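Plantazolicin methyltransferase BamL (Bacillus amyloliquefaciens subsp. plantarum, PDB 5DLY) is an S-adenosylmethionine-dependent N-methyltransferase that probably methylates the terminal amine of the antibiotic plantazolicin during its biosynthesis. Local coordinates at residues A16-W19 and F20-E24; S38-R41 and S42-E46; T172-S175 and R176-A180; L182-Q185 and Y186-S189. All coordinates share one frame; numbering follows the deposited sequence.

Interaction 1: residues A16-W19 and F20-E24; sequences AQTW and FSHPE. With SAH (S-adenosyl-L-homocysteine), chain C; 5D7 (prop-2-en-1-yl 2-[(1S)-1-amino-4-carbamimidamidobutyl]-1,3-thiazole-4-carboxylate), chain B.
Near the junction of helices 10-21 and 23-56, Phe20 N bonds to Gln17 O (2.9 Å) and His22 N to Thr18 O (3.1 Å), folding the chain back on itself before it swings into the second helix. Thr18 O also takes a weak bond from His22 ND1, at the edge of the imidazole, whose ring lies alongside the threonine side chain. Phe20 carries the contact with the ligands. Its CG is anti to the carbonyl carbon (chi1 -60°), which sends the ring toward S-adenosyl-L-homocysteine: C5' of this bound cofactor product lies over one face, offset toward the rim, while Trp19 O lies over the opposite face. Phe20 CE1 comes within 3.4 Å of the sulfur SD, and Phe20 CZ meets CB in the aliphatic arm of the substrate analog at 3.6 Å. The ring thus packs against both ligands of the methyl-transfer site. Gln17, bent at chi2, brings OE1 to 3.0 Å from C8 of the adenine. Behind this ligand-facing side, Trp19 packs against helix 176-187, where NE1 bonds to Asp184, while Phe20 also touches Ser29 and Asp33 of helix 23-56.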
loop_
_atom_site.group_PDB
_atom_site.type_symbol
_atom_site.label_atom_id
_atom_site.label_comp_id
_atom_site.label_asym_id
_atom_site.label_seq_id
_atom_site.Cartn_x
_atom_site.Cartn_y
_atom_site.Cartn_z
ATOM N N ALA A 16 11.659 -11.371 4.882
ATOM C CA ALA A 16 10.888 -10.952 3.702
ATOM C C ALA A 16 11.599 -9.808 2.974
ATOM O O ALA A 16 11.622 -9.752 1.742
ATOM C CB ALA A 16 9.482 -10.534 4.102
ATOM N N GLN A 17 12.186 -8.905 3.755
ATOM C CA GLN A 17 12.861 -7.736 3.212
ATOM C C GLN A 17 14.174 -8.074 2.483
ATOM O O GLN A 17 14.610 -7.305 1.627
ATOM C CB GLN A 17 13.035 -6.660 4.304
ATOM C CG GLN A 17 13.915 -5.466 3.940
ATOM C CD GLN A 17 13.421 -4.655 2.758
ATOM O OE1 GLN A 17 12.261 -4.755 2.331
ATOM N NE2 GLN A 17 14.315 -3.843 2.206
ATOM N N THR A 18 14.775 -9.234 2.774
ATOM C CA THR A 18 15.954 -9.658 1.996
ATOM C C THR A 18 15.675 -9.744 0.491
ATOM O O THR A 18 16.579 -9.560 -0.322
ATOM C CB THR A 18 16.585 -10.985 2.485
ATOM O OG1 THR A 18 15.674 -12.073 2.286
ATOM C CG2 THR A 18 16.993 -10.889 3.944
ATOM N N TRP A 19 14.416 -9.979 0.118
ATOM C CA TRP A 19 14.034 -10.049 -1.289
ATOM C C TRP A 19 14.045 -8.695 -2.021
ATOM O O TRP A 19 13.860 -8.638 -3.233
ATOM C CB TRP A 19 12.681 -10.770 -1.423
ATOM C CG TRP A 19 12.797 -12.211 -1.056
ATOM C CD1 TRP A 19 12.616 -12.760 0.179
ATOM C CD2 TRP A 19 13.172 -13.286 -1.928
ATOM N NE1 TRP A 19 12.840 -14.126 0.126
ATOM C CE2 TRP A 19 13.178 -14.468 -1.155
ATOM C CE3 TRP A 19 13.482 -13.366 -3.295
ATOM C CZ2 TRP A 19 13.494 -15.724 -1.705
ATOM C CZ3 TRP A 19 13.800 -14.607 -3.837
ATOM C CH2 TRP A 19 13.796 -15.771 -3.041
ATOM N N PHE A 20 14.299 -7.616 -1.274
ATOM C CA PHE A 20 14.364 -6.275 -1.843
ATOM C C PHE A 20 15.707 -5.593 -1.615
ATOM O O PHE A 20 15.946 -4.511 -2.151
ATOM C CB PHE A 20 13.185 -5.428 -1.344
ATOM C CG PHE A 20 11.869 -6.017 -1.727
ATOM C CD1 PHE A 20 11.345 -5.789 -2.995
ATOM C CD2 PHE A 20 11.196 -6.873 -0.859
ATOM C CE1 PHE A 20 10.152 -6.374 -3.385
ATOM C CE2 PHE A 20 9.997 -7.454 -1.243
ATOM C CZ PHE A 20 9.477 -7.205 -2.504
ATOM N N SER A 21 16.587 -6.255 -0.868
ATOM C CA SER A 21 17.890 -5.685 -0.503
ATOM C C SER A 21 19.089 -6.514 -0.985
ATOM O O SER A 21 20.237 -6.075 -0.864
ATOM C CB SER A 21 17.969 -5.470 1.014
ATOM O OG SER A 21 17.891 -6.698 1.718
ATOM N N HIS A 22 18.823 -7.707 -1.510
ATOM C CA HIS A 22 19.872 -8.578 -2.048
ATOM C C HIS A 22 19.832 -8.564 -3.576
ATOM O O HIS A 22 18.752 -8.651 -4.162
ATOM C CB HIS A 22 19.720 -10.002 -1.511
ATOM C CG HIS A 22 20.218 -10.174 -0.110
ATOM N ND1 HIS A 22 19.515 -9.733 0.992
ATOM C CD2 HIS A 22 21.352 -10.738 0.371
ATOM C CE1 HIS A 22 20.195 -10.016 2.088
ATOM N NE2 HIS A 22 21.311 -10.631 1.740
ATOM N N PRO A 23 21.007 -8.443 -4.227
ATOM C CA PRO A 23 21.062 -8.239 -5.680
ATOM C C PRO A 23 20.334 -9.315 -6.488
ATOM O O PRO A 23 19.540 -8.985 -7.372
ATOM C CB PRO A 23 22.569 -8.261 -5.990
ATOM C CG PRO A 23 23.210 -8.899 -4.799
ATOM C CD PRO A 23 22.358 -8.490 -3.637
ATOM N N GLU A 24 20.606 -10.580 -6.176
ATOM C CA GLU A 24 20.020 -11.706 -6.902
ATOM C C GLU A 24 18.530 -11.869 -6.582
ATOM O O GLU A 24 17.709 -12.045 -7.486
ATOM C CB GLU A 24 20.811 -13.004 -6.648
ATOM C CG GLU A 24 20.702 -13.614 -5.246
ATOM C CD GLU A 24 21.263 -12.735 -4.131
ATOM O OE1 GLU A 24 22.321 -12.091 -4.324
ATOM O OE2 GLU A 24 20.643 -12.697 -3.047
HETATM N N SAH C . 4.612 0.190 -3.132
HETATM C CA SAH C . 5.248 -0.749 -4.112
HETATM C CB SAH C . 5.926 -1.893 -3.364
HETATM C CG SAH C . 7.275 -2.230 -4.004
HETATM S SD SAH C . 7.985 -3.711 -3.334
HETATM C C SAH C . 4.203 -1.308 -5.038
HETATM O O SAH C . 3.064 -0.858 -5.057
HETATM O OXT SAH C . 4.455 -2.243 -5.798
HETATM C "C5'" SAH C . 8.322 -3.259 -1.656
HETATM C "C4'" SAH C . 9.156 -1.991 -1.528
HETATM O "O4'" SAH C . 9.193 -1.586 -0.152
HETATM C "C3'" SAH C . 10.613 -2.198 -1.941
HETATM O "O3'" SAH C . 10.970 -1.267 -2.981
HETATM C "C2'" SAH C . 11.409 -1.984 -0.660
HETATM O "O2'" SAH C . 12.703 -1.398 -0.838
HETATM C "C1'" SAH C . 10.485 -1.055 0.109
HETATM N N9 SAH C . 10.717 -0.999 1.570
HETATM C C8 SAH C . 10.862 -2.046 2.411
HETATM N N7 SAH C . 11.058 -1.620 3.678
HETATM C C5 SAH C . 11.025 -0.277 3.655
HETATM C C6 SAH C . 11.169 0.785 4.660
HETATM N N6 SAH C . 11.367 0.448 5.948
HETATM N N1 SAH C . 11.072 2.074 4.239
HETATM C C2 SAH C . 10.872 2.377 2.939
HETATM N N3 SAH C . 10.728 1.450 1.955
HETATM C C4 SAH C . 10.808 0.129 2.264
HETATM O O9 5D7 B . 0.420 -8.569 -4.060
HETATM C C6 5D7 B . 1.076 -9.598 -4.106
HETATM O O7 5D7 B . 0.482 -10.839 -4.541
HETATM C C8 5D7 B . -0.918 -10.951 -4.811
HETATM C C2 5D7 B . 2.514 -9.616 -3.749
HETATM N N3 5D7 B . 3.220 -8.474 -3.534
HETATM C C4 5D7 B . 4.514 -8.652 -3.228
HETATM S S5 5D7 B . 4.862 -10.351 -3.235
HETATM C C1 5D7 B . 3.248 -10.806 -3.640
HETATM C CA 5D7 B . 5.579 -7.667 -2.941
HETATM N N 5D7 B . 5.053 -6.345 -3.257
HETATM C CB 5D7 B . 6.046 -7.733 -1.480
HETATM C CG 5D7 B . 4.940 -7.876 -0.428
HETATM C CD 5D7 B . 5.395 -7.216 0.865
HETATM N NE 5D7 B . 4.406 -7.471 1.904
HETATM C CZ 5D7 B . 4.322 -8.513 2.733
HETATM N NH2 5D7 B . 3.386 -8.572 3.576
HETATM N NH1 5D7 B . 5.192 -9.441 2.699
HETATM C C3 5D7 B . -1.217 -12.383 -5.170
HETATM C C5 5D7 B . -2.148 -12.682 -6.055
#

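Interaction 2: residues S38-R41 and S42-E46; sequences SSIR and SISIE
Two consecutive turns of helix 23-56 meet here, with Ser44 N bonding to Ile40 O at 2.9 Å and Ile45 N to Arg41 O at 3.0 Å in the ordinary alpha-helical i to i+4 pattern. The helix is kinked at Ser39 and Ile40, whose backbone N atoms have no bond to the turn before. Separately, a water stands in the backbone ladder: it donates to Ser38 O at 2.6 Å and accepts from Ser42 N at 2.9 Å, bridging a carbonyl and an amide that lie 4.3 Å apart. With CG1 of Ile40 anti to the backbone N (chi1 -159°), its chain turns forward along the helix toward Ser44. On another side, Ile45 lays CG1 and CD1 beside Arg41 O. The long chain of Arg41, bent at chi2 and chi3, instead doubles back so that its guanidinium lies with one face over Ser38 CA; NH1 has a long, weak ion pair with Glu34. Ile40 and Ser44 face strand 124-130 through His130, and Ile43 packs on Leu241, placing this helix between the Rossmann-like sheet and helix 235-241, with helix 72-80 on the Arg41 side. The two isoleucine methyls, Ile40 CD1 and Ile43 CD1, sit 4.3 Å apart.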
loop_
_atom_site.group_PDB
_atom_site.type_symbol
_atom_site.label_atom_id
_atom_site.label_comp_id
_atom_site.label_asym_id
_atom_site.label_seq_id
_atom_site.Cartn_x
_atom_site.Cartn_y
_atom_site.Cartn_z
ATOM N N SER A 38 1.126 -5.648 -11.058
ATOM C CA SER A 38 1.033 -4.353 -11.735
ATOM C C SER A 38 -0.407 -3.920 -12.007
ATOM O O SER A 38 -0.713 -2.744 -11.877
ATOM C CB SER A 38 1.870 -4.312 -13.015
ATOM O OG SER A 38 1.462 -5.309 -13.925
ATOM N N SER A 39 -1.295 -4.854 -12.361
ATOM C CA SER A 39 -2.660 -4.463 -12.721
ATOM C C SER A 39 -3.492 -3.992 -11.529
ATOM O O SER A 39 -4.423 -3.204 -11.700
ATOM C CB SER A 39 -3.396 -5.554 -13.519
ATOM O OG SER A 39 -3.672 -6.701 -12.736
ATOM N N ILE A 40 -3.157 -4.465 -10.330
ATOM C CA ILE A 40 -3.867 -4.021 -9.124
ATOM C C ILE A 40 -3.448 -2.601 -8.714
ATOM O O ILE A 40 -4.171 -1.919 -7.993
ATOM C CB ILE A 40 -3.738 -5.029 -7.954
ATOM C CG1 ILE A 40 -4.862 -4.852 -6.922
ATOM C CG2 ILE A 40 -2.385 -4.922 -7.274
ATOM C CD1 ILE A 40 -6.204 -5.424 -7.332
ATOM N N ARG A 41 -2.281 -2.156 -9.179
ATOM C CA ARG A 41 -1.788 -0.816 -8.855
ATOM C C ARG A 41 -2.815 0.279 -9.174
ATOM O O ARG A 41 -3.171 1.077 -8.299
ATOM C CB ARG A 41 -0.471 -0.557 -9.595
ATOM C CG ARG A 41 0.544 0.246 -8.814
ATOM C CD ARG A 41 1.963 -0.245 -9.100
ATOM N NE ARG A 41 2.262 -0.286 -10.531
ATOM C CZ ARG A 41 3.198 -1.045 -11.102
ATOM N NH1 ARG A 41 3.956 -1.864 -10.382
ATOM N NH2 ARG A 41 3.373 -0.987 -12.413
ATOM N N SER A 42 -3.307 0.313 -10.415
ATOM C CA SER A 42 -4.272 1.338 -10.802
ATOM C C SER A 42 -5.585 1.198 -10.045
ATOM O O SER A 42 -6.239 2.198 -9.758
ATOM C CB SER A 42 -4.540 1.344 -12.310
ATOM O OG SER A 42 -5.148 0.139 -12.736
ATOM N N ILE A 43 -5.984 -0.036 -9.748
ATOM C CA ILE A 43 -7.202 -0.246 -8.964
ATOM C C ILE A 43 -7.071 0.314 -7.545
ATOM O O ILE A 43 -7.955 1.035 -7.067
ATOM C CB ILE A 43 -7.641 -1.714 -8.987
ATOM C CG1 ILE A 43 -8.057 -2.068 -10.409
ATOM C CG2 ILE A 43 -8.777 -1.972 -8.002
ATOM C CD1 ILE A 43 -8.127 -3.553 -10.662
ATOM N N SER A 44 -5.952 0.026 -6.887
ATOM C CA SER A 44 -5.712 0.577 -5.562
ATOM C C SER A 44 -5.635 2.099 -5.556
ATOM O O SER A 44 -6.191 2.732 -4.661
ATOM C CB SER A 44 -4.451 -0.019 -4.960
ATOM O OG SER A 44 -4.611 -1.412 -4.786
ATOM N N ILE A 45 -4.962 2.671 -6.558
ATOM C CA ILE A 45 -4.846 4.133 -6.665
ATOM C C ILE A 45 -6.219 4.774 -6.896
ATOM O O ILE A 45 -6.599 5.716 -6.198
ATOM C CB ILE A 45 -3.865 4.558 -7.783
ATOM C CG1 ILE A 45 -2.436 4.086 -7.464
ATOM C CG2 ILE A 45 -3.938 6.068 -8.006
ATOM C CD1 ILE A 45 -1.492 4.110 -8.659
ATOM N N GLU A 46 -6.976 4.246 -7.858
ATOM C CA GLU A 46 -8.289 4.824 -8.133
ATOM C C GLU A 46 -9.255 4.639 -6.967
ATOM O O GLU A 46 -10.192 5.430 -6.797
ATOM C CB GLU A 46 -8.885 4.286 -9.443
ATOM C CG GLU A 46 -8.097 4.655 -10.702
ATOM C CD GLU A 46 -7.960 6.158 -10.948
ATOM O OE1 GLU A 46 -8.728 6.955 -10.380
ATOM O OE2 GLU A 46 -7.064 6.551 -11.725
HETATM O O HOH W 1 -2.300 -0.880 -12.889
#

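Interaction 3: residues T172-S175 and R176-A180; sequences TAQS and REEEA
Glu178 reaches back from the first turn of helix 176-187 to the chain that leads into it. Glu178 CB lies 3.9 Å from Ala173 CB and also near Ser175 OG, which comes still closer to Glu178 CG, at 3.5 Å. From there the chain runs out extended, taking CD past Ser175 OG toward the backbone of Gln174. At the tip, Glu178 OE1 accepts the N-H of Gln174 at 2.8 Å; the donor comes on the anti side, 33° out of the carboxylate plane. The same oxygen takes a salt bridge from Arg35 of helix 23-56, so two partners grip it, and the positive charge probably favours the ionised carboxylate in this buried position. Ser175 is the N-cap of the helix. Its OG sits between the backbone N and the carbonyl carbon (chi1 70°), where it accepts Glu178 N at 3.1 Å in a nearly straight bond of 170°, satisfying an amide of the first turn. The hydroxyl also gives a weak bond to Glu177 OE1. Ser175 O accepts Glu179 N at 2.9 Å and begins the regular helical ladder. Toward the surface, Arg176 NH2 forms a salt bridge with Glu177 OE2 at 2.8 Å, approaching from above the carboxylate plane. Upstream, Thr172 OG1 bonds to Tyr32 OH, tying the incoming chain to helix 23-56.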
loop_
_atom_site.group_PDB
_atom_site.type_symbol
_atom_site.label_atom_id
_atom_site.label_comp_id
_atom_site.label_asym_id
_atom_site.label_seq_id
_atom_site.Cartn_x
_atom_site.Cartn_y
_atom_site.Cartn_z
ATOM N N THR A 172 0.598 -18.660 -8.185
ATOM C CA THR A 172 1.140 -17.809 -9.245
ATOM C C THR A 172 2.667 -17.859 -9.370
ATOM O O THR A 172 3.239 -17.244 -10.273
ATOM C CB THR A 172 0.695 -16.355 -9.067
ATOM O OG1 THR A 172 0.872 -15.976 -7.698
ATOM C CG2 THR A 172 -0.774 -16.210 -9.451
ATOM N N ALA A 173 3.320 -18.596 -8.473
ATOM C CA ALA A 173 4.763 -18.807 -8.576
ATOM C C ALA A 173 5.038 -19.689 -9.793
ATOM O O ALA A 173 4.307 -20.647 -10.046
ATOM C CB ALA A 173 5.302 -19.450 -7.308
ATOM N N GLN A 174 6.079 -19.349 -10.549
ATOM C CA GLN A 174 6.409 -20.070 -11.785
ATOM C C GLN A 174 7.792 -20.718 -11.700
ATOM O O GLN A 174 8.243 -21.369 -12.640
ATOM C CB GLN A 174 6.325 -19.130 -12.996
ATOM C CG GLN A 174 4.943 -18.520 -13.225
ATOM C CD GLN A 174 4.854 -17.664 -14.479
ATOM O OE1 GLN A 174 5.866 -17.348 -15.112
ATOM N NE2 GLN A 174 3.631 -17.278 -14.840
ATOM N N SER A 175 8.451 -20.545 -10.562
ATOM C CA SER A 175 9.778 -21.115 -10.324
ATOM C C SER A 175 9.983 -21.402 -8.841
ATOM O O SER A 175 9.245 -20.902 -7.993
ATOM C CB SER A 175 10.864 -20.164 -10.832
ATOM O OG SER A 175 10.942 -19.010 -10.011
ATOM N N ARG A 176 11.003 -22.197 -8.524
ATOM C CA ARG A 176 11.319 -22.492 -7.133
ATOM C C ARG A 176 11.733 -21.223 -6.383
ATOM O O ARG A 176 11.419 -21.075 -5.203
ATOM C CB ARG A 176 12.410 -23.567 -7.049
ATOM C CG ARG A 176 12.741 -24.070 -5.653
ATOM C CD ARG A 176 14.117 -24.727 -5.617
ATOM N NE ARG A 176 15.209 -23.758 -5.739
ATOM C CZ ARG A 176 15.664 -23.265 -6.891
ATOM N NH1 ARG A 176 15.121 -23.634 -8.048
ATOM N NH2 ARG A 176 16.657 -22.389 -6.892
ATOM N N GLU A 177 12.408 -20.304 -7.079
ATOM C CA GLU A 177 12.799 -19.020 -6.486
ATOM C C GLU A 177 11.568 -18.166 -6.142
ATOM O O GLU A 177 11.478 -17.625 -5.035
ATOM C CB GLU A 177 13.764 -18.253 -7.398
ATOM C CG GLU A 177 15.131 -18.906 -7.570
ATOM C CD GLU A 177 15.182 -19.923 -8.702
ATOM O OE1 GLU A 177 14.154 -20.168 -9.373
ATOM O OE2 GLU A 177 16.272 -20.492 -8.926
ATOM N N GLU A 178 10.621 -18.062 -7.073
ATOM C CA GLU A 178 9.348 -17.362 -6.796
ATOM C C GLU A 178 8.551 -18.003 -5.659
ATOM O O GLU A 178 7.939 -17.305 -4.844
ATOM C CB GLU A 178 8.487 -17.249 -8.058
ATOM C CG GLU A 178 9.028 -16.240 -9.055
ATOM C CD GLU A 178 8.159 -16.064 -10.291
ATOM O OE1 GLU A 178 7.085 -16.702 -10.404
ATOM O OE2 GLU A 178 8.556 -15.273 -11.166
ATOM N N GLU A 179 8.552 -19.333 -5.603
ATOM C CA GLU A 179 7.902 -20.039 -4.503
ATOM C C GLU A 179 8.522 -19.668 -3.149
ATOM O O GLU A 179 7.804 -19.371 -2.200
ATOM C CB GLU A 179 7.955 -21.558 -4.731
ATOM C CG GLU A 179 7.380 -22.379 -3.589
ATOM C CD GLU A 179 7.497 -23.870 -3.831
ATOM O OE1 GLU A 179 8.624 -24.400 -3.755
ATOM O OE2 GLU A 179 6.459 -24.513 -4.080
ATOM N N ALA A 180 9.855 -19.686 -3.082
ATOM C CA ALA A 180 10.596 -19.296 -1.882
ATOM C C ALA A 180 10.306 -17.850 -1.489
ATOM O O ALA A 180 10.068 -17.552 -0.322
ATOM C CB ALA A 180 12.091 -19.503 -2.095
#

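Interaction 4: residues L182-Q185 and Y186-S189; sequences LKDQ and YRAS. With 5D7 (prop-2-en-1-yl 2-[(1S)-1-amino-4-carbamimidamidobutyl]-1,3-thiazole-4-carboxylate), chain B.
Toward the C-terminal part of helix 176-187, Gln185 O and Ser189 OG meet and together hold the guanidinium of the substrate analog. Ligand NH1 donates to Gln185 O at 2.9 Å and ligand NH2 to Ser189 OG at 3.0 Å, placing a backbone carbonyl and a hydroxyl opposite the two terminal nitrogens of the analog's arginine-like arm. Ser189 OG gives its own proton to Gln185 O at 2.8 Å, with OG anti to the carbonyl carbon (chi1 -53°); this leaves the hydroxyl oxygen to accept from the ligand. Gln185 O therefore gathers two donors, Ser189 OG and ligand NH1, plus a weak one from Ala188 N. Farther along the ligand, Leu182 CD2 packs on C1 of the thiazole at 3.8 Å, and Tyr186 OH comes near the allyl carbon C3. Tyr186 turns the CD2 edge of its ring toward Leu182 O, the carbonyl that also accepts its backbone N. Behind this ligand-binding layer, Asp184 and Arg187 lie side by side, their carboxylate and guanidinium planes 70° apart. Asp184 OD2 bonds to Gln15 of helix 10-21, joining the two helices. In the salt bridge itself Asp184 OD1 takes Arg187 NH1 at 2.8 Å from above the carboxylate plane, with a weaker bond from Arg187 NH2 at 3.0 Å.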
loop_
_atom_site.group_PDB
_atom_site.type_symbol
_atom_site.label_atom_id
_atom_site.label_comp_id
_atom_site.label_asym_id
_atom_site.label_seq_id
_atom_site.Cartn_x
_atom_site.Cartn_y
_atom_site.Cartn_z
ATOM N N LEU A 182 7.574 -16.029 -2.302
ATOM C CA LEU A 182 6.201 -15.882 -1.811
ATOM C C LEU A 182 6.003 -16.458 -0.411
ATOM O O LEU A 182 5.300 -15.863 0.411
ATOM C CB LEU A 182 5.193 -16.480 -2.799
ATOM C CG LEU A 182 5.048 -15.743 -4.137
ATOM C CD1 LEU A 182 4.034 -16.470 -5.008
ATOM C CD2 LEU A 182 4.669 -14.275 -3.958
ATOM N N LYS A 183 6.620 -17.609 -0.137
ATOM C CA LYS A 183 6.554 -18.188 1.209
ATOM C C LYS A 183 7.067 -17.189 2.247
ATOM O O LYS A 183 6.410 -16.957 3.269
ATOM C CB LYS A 183 7.349 -19.497 1.304
ATOM C CG LYS A 183 6.672 -20.715 0.699
ATOM C CD LYS A 183 7.492 -21.954 1.029
ATOM C CE LYS A 183 7.172 -23.115 0.107
ATOM N NZ LYS A 183 8.270 -24.127 0.161
ATOM N N ASP A 184 8.244 -16.612 1.992
ATOM C CA ASP A 184 8.798 -15.589 2.878
ATOM C C ASP A 184 7.887 -14.358 2.995
ATOM O O ASP A 184 7.706 -13.822 4.093
ATOM C CB ASP A 184 10.192 -15.159 2.425
ATOM C CG ASP A 184 11.275 -16.160 2.791
ATOM O OD1 ASP A 184 11.009 -17.115 3.563
ATOM O OD2 ASP A 184 12.406 -15.963 2.317
ATOM N N GLN A 185 7.301 -13.930 1.879
ATOM C CA GLN A 185 6.414 -12.758 1.904
ATOM C C GLN A 185 5.161 -13.010 2.752
ATOM O O GLN A 185 4.794 -12.178 3.588
ATOM C CB GLN A 185 6.032 -12.292 0.491
ATOM C CG GLN A 185 7.191 -11.831 -0.390
ATOM C CD GLN A 185 8.168 -10.910 0.334
ATOM O OE1 GLN A 185 9.376 -11.170 0.391
ATOM N NE2 GLN A 185 7.647 -9.841 0.901
ATOM N N TYR A 186 4.493 -14.141 2.528
ATOM C CA TYR A 186 3.292 -14.462 3.300
ATOM C C TYR A 186 3.566 -14.708 4.779
ATOM O O TYR A 186 2.770 -14.300 5.617
ATOM C CB TYR A 186 2.498 -15.622 2.680
ATOM C CG TYR A 186 1.702 -15.204 1.463
ATOM C CD1 TYR A 186 0.424 -14.650 1.592
ATOM C CD2 TYR A 186 2.234 -15.346 0.180
ATOM C CE1 TYR A 186 -0.302 -14.262 0.471
ATOM C CE2 TYR A 186 1.522 -14.950 -0.943
ATOM C CZ TYR A 186 0.260 -14.408 -0.794
ATOM O OH TYR A 186 -0.431 -14.027 -1.921
ATOM N N ARG A 187 4.697 -15.347 5.094
ATOM C CA ARG A 187 5.070 -15.611 6.487
ATOM C C ARG A 187 5.275 -14.310 7.279
ATOM O O ARG A 187 5.006 -14.258 8.481
ATOM C CB ARG A 187 6.338 -16.477 6.553
ATOM C CG ARG A 187 6.515 -17.232 7.868
ATOM C CD ARG A 187 7.897 -17.869 8.021
ATOM N NE ARG A 187 8.265 -18.734 6.896
ATOM C CZ ARG A 187 9.228 -18.458 6.018
ATOM N NH1 ARG A 187 9.945 -17.345 6.140
ATOM N NH2 ARG A 187 9.483 -19.301 5.023
ATOM N N ALA A 188 5.724 -13.259 6.592
ATOM C CA ALA A 188 5.939 -11.955 7.221
ATOM C C ALA A 188 4.651 -11.153 7.379
ATOM O O ALA A 188 4.635 -10.129 8.064
ATOM C CB ALA A 188 6.953 -11.148 6.422
ATOM N N SER A 189 3.577 -11.611 6.745
ATOM C CA SER A 189 2.338 -10.826 6.687
ATOM C C SER A 189 1.502 -10.929 7.957
ATOM O O SER A 189 1.677 -11.852 8.757
ATOM C CB SER A 189 1.491 -11.269 5.492
ATOM O OG SER A 189 2.265 -11.240 4.305
HETATM O O9 5D7 B . 0.420 -8.569 -4.060
HETATM C C6 5D7 B . 1.076 -9.598 -4.106
HETATM O O7 5D7 B . 0.482 -10.839 -4.541
HETATM C C8 5D7 B . -0.918 -10.951 -4.811
HETATM C C2 5D7 B . 2.514 -9.616 -3.749
HETATM N N3 5D7 B . 3.220 -8.474 -3.534
HETATM C C4 5D7 B . 4.514 -8.652 -3.228
HETATM S S5 5D7 B . 4.862 -10.351 -3.235
HETATM C C1 5D7 B . 3.248 -10.806 -3.640
HETATM C CA 5D7 B . 5.579 -7.667 -2.941
HETATM N N 5D7 B . 5.053 -6.345 -3.257
HETATM C CB 5D7 B . 6.046 -7.733 -1.480
HETATM C CG 5D7 B . 4.940 -7.876 -0.428
HETATM C CD 5D7 B . 5.395 -7.216 0.865
HETATM N NE 5D7 B . 4.406 -7.471 1.904
HETATM C CZ 5D7 B . 4.322 -8.513 2.733
HETATM N NH2 5D7 B . 3.386 -8.572 3.576
HETATM N NH1 5D7 B . 5.192 -9.441 2.699
HETATM C C3 5D7 B . -1.217 -12.383 -5.170
HETATM C C5 5D7 B . -2.148 -12.682 -6.055
#

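In the fold
Interactions 1 and 4 line the ligand site from adjoining helix ends and touch through Trp19 and Asp184; both reach the substrate analog, the first with an aromatic ring that also meets S-adenosyl-L-homocysteine, the second with hydrogen-bond acceptors for its guanidinium. Interaction 4 is buried, interactions 1 and 2 partly so. Interaction 3 lies at the surface on the opening turn of the helix whose far end is interaction 4, and relies on capping and charge; Ala173 packs on Leu182 between them. Interaction 2, about 21 to 24 Å from the others between centres, belongs to helix 23-56, which begins in interaction 1, and combines isoleucine packing with a water-bridged backbone gap.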